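Local coordinates for protein carboxylesterase SOBER1 (PDB 6AVX) that hydrolyses carboxylic esters, preferring short acyl chains, has phospholipase A2 activity, and dampens the plant hypersensitive response to the bacterial effector AvrBsT, at residues A[159-165]-A[190-194]. The protein carries 1 engineered substitution. Coordinates in Å, arbitrary orientation, origin at the centre of the assembly. Where two conformers were deposited one is given. Numbering follows the deposited sequence.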
loop_
_atom_site.group_PDB
_atom_site.type_symbol
_atom_site.label_atom_id
_atom_site.label_comp_id
_atom_site.label_asym_id
_atom_site.label_seq_id
_atom_site.Cartn_x
_atom_site.Cartn_y
_atom_site.Cartn_z
ATOM N N GLY A 159 -11.358 -6.440 -4.218
ATOM C CA GLY A 159 -12.395 -7.031 -5.045
ATOM C C GLY A 159 -12.798 -8.385 -4.501
ATOM O O GLY A 159 -11.966 -9.212 -4.143
ATOM N N THR A 160 -14.112 -8.618 -4.457
ATOM C CA THR A 160 -14.592 -9.864 -3.876
ATOM C C THR A 160 -14.228 -11.075 -4.719
ATOM O O THR A 160 -14.146 -12.185 -4.185
ATOM C CB THR A 160 -16.110 -9.855 -3.683
ATOM O OG1 THR A 160 -16.761 -9.713 -4.946
ATOM C CG2 THR A 160 -16.548 -8.732 -2.770
ATOM N N ASP A 161 -13.995 -10.888 -6.015
ATOM C CA ASP A 161 -13.771 -11.989 -6.940
ATOM C C ASP A 161 -12.303 -12.189 -7.269
ATOM O O ASP A 161 -11.975 -12.922 -8.204
ATOM C CB ASP A 161 -14.589 -11.783 -8.219
ATOM C CG ASP A 161 -16.082 -11.965 -7.999
ATOM O OD1 ASP A 161 -16.521 -11.979 -6.829
ATOM O OD2 ASP A 161 -16.821 -12.089 -9.005
ATOM N N ASP A 162 -11.411 -11.576 -6.500
ATOM C CA ASP A 162 -9.980 -11.653 -6.746
ATOM C C ASP A 162 -9.484 -13.064 -6.444
ATOM O O ASP A 162 -9.624 -13.555 -5.317
ATOM C CB ASP A 162 -9.312 -10.631 -5.829
ATOM C CG ASP A 162 -7.860 -10.357 -6.173
ATOM O OD1 ASP A 162 -7.157 -11.246 -6.698
ATOM O OD2 ASP A 162 -7.408 -9.214 -5.893
ATOM N N ARG A 163 -8.886 -13.715 -7.441
ATOM C CA ARG A 163 -8.313 -15.050 -7.305
ATOM C C ARG A 163 -6.797 -15.025 -7.336
ATOM O O ARG A 163 -6.162 -16.084 -7.349
ATOM C CB ARG A 163 -8.861 -15.995 -8.377
ATOM C CG ARG A 163 -10.377 -16.173 -8.283
ATOM C CD ARG A 163 -10.882 -17.373 -9.075
ATOM N NE ARG A 163 -10.175 -18.610 -8.724
ATOM C CZ ARG A 163 -9.675 -19.486 -9.596
ATOM N NH1 ARG A 163 -9.828 -19.314 -10.902
ATOM N NH2 ARG A 163 -9.041 -20.564 -9.157
ATOM N N MET A 164 -6.204 -13.836 -7.326
ATOM C CA MET A 164 -4.760 -13.718 -7.247
ATOM C C MET A 164 -4.296 -13.337 -5.858
ATOM O O MET A 164 -3.333 -13.927 -5.358
ATOM C CB MET A 164 -4.252 -12.727 -8.281
ATOM C CG MET A 164 -4.485 -13.265 -9.660
ATOM S SD MET A 164 -4.119 -12.104 -10.958
ATOM C CE MET A 164 -2.367 -11.831 -10.679
ATOM N N VAL A 165 -4.971 -12.395 -5.234
ATOM C CA VAL A 165 -4.835 -12.098 -3.817
ATOM C C VAL A 165 -6.250 -12.249 -3.289
ATOM O O VAL A 165 -7.110 -11.396 -3.524
ATOM C CB VAL A 165 -4.283 -10.694 -3.562
ATOM C CG1 VAL A 165 -4.230 -10.427 -2.060
ATOM C CG2 VAL A 165 -2.904 -10.548 -4.183
ATOM N N PRO A 190 -17.832 -5.624 -4.970
ATOM C CA PRO A 190 -18.436 -6.873 -5.448
ATOM C C PRO A 190 -18.197 -7.068 -6.933
ATOM O O PRO A 190 -18.369 -6.155 -7.740
ATOM C CB PRO A 190 -19.930 -6.707 -5.127
ATOM C CG PRO A 190 -20.124 -5.291 -4.780
ATOM C CD PRO A 190 -18.812 -4.755 -4.299
ATOM N N GLY A 191 -17.764 -8.266 -7.280
ATOM C CA GLY A 191 -17.519 -8.608 -8.660
ATOM C C GLY A 191 -16.170 -8.194 -9.208
ATOM O O GLY A 191 -15.789 -8.666 -10.285
ATOM N N LEU A 192 -15.428 -7.329 -8.518
ATOM C CA LEU A 192 -14.114 -6.917 -8.989
ATOM C C LEU A 192 -13.104 -8.019 -8.712
ATOM O O LEU A 192 -13.141 -8.662 -7.665
ATOM C CB LEU A 192 -13.702 -5.635 -8.267
ATOM C CG LEU A 192 -12.365 -5.014 -8.680
ATOM C CD1 LEU A 192 -12.416 -4.521 -10.107
ATOM C CD2 LEU A 192 -11.987 -3.865 -7.759
ATOM N N GLY A 193 -12.213 -8.231 -9.662
ATOM C CA GLY A 193 -11.094 -9.125 -9.492
ATOM C C GLY A 193 -9.830 -8.385 -9.109
ATOM O O GLY A 193 -9.857 -7.416 -8.338
ATOM N N HIS A 194 -8.705 -8.836 -9.662
ATOM C CA HIS A 194 -7.397 -8.309 -9.292
ATOM C C HIS A 194 -7.018 -7.195 -10.259
ATOM O O HIS A 194 -6.180 -7.355 -11.142
ATOM C CB HIS A 194 -6.360 -9.418 -9.310
ATOM C CG HIS A 194 -5.114 -9.065 -8.579
ATOM N ND1 HIS A 194 -5.094 -8.865 -7.218
ATOM C CD2 HIS A 194 -3.855 -8.849 -9.020
ATOM C CE1 HIS A 194 -3.864 -8.547 -6.843
ATOM N NE2 HIS A 194 -3.095 -8.549 -7.917
HETATM O O HOH W 1 -9.070 -7.155 -5.723
#
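One carboxylate oxygen, Asp162 OD2, both accepts a 2.7 Å hydrogen bond from His194 ND1 and accepts a second, also 2.7 Å, from the oxygen of water 1. The pair sits where the alpha/beta-hydrolase fold carries its catalytic acid and histidine, on the loops after the parallel strands 154-159 and 184-189; Asp162 and His194 probably form the charge relay with Ser108, as in relatives, and the His194 side chain touches that serine. Asp162 OD1 accepts from Met164 N (2.8 Å) and Val165 N (2.9 Å), an Asx turn within an Asx motif that fixes the carboxylate in line with the imidazole edge. Met164 CB covers one face of the His194 ring, a CH-pi contact 4.0 Å from its centroid, and Val165 CG2 comes within 3.5 Å of His194 CE1. Nearer the strand ends, a type I turn from Gly159 to Asp162 is tied to the histidine loop: Asp161 N donates to Leu192 O (2.9 Å) and Gly191 N to Thr160 OG1 (2.9 Å). Gly159 packs its CA 3.2 Å from Leu192 O, where a CB would clash. Water 1 accepts from Gly159 N at 2.8 Å and donates to Asp162 OD2 and Gly193 O, both at 2.7 Å.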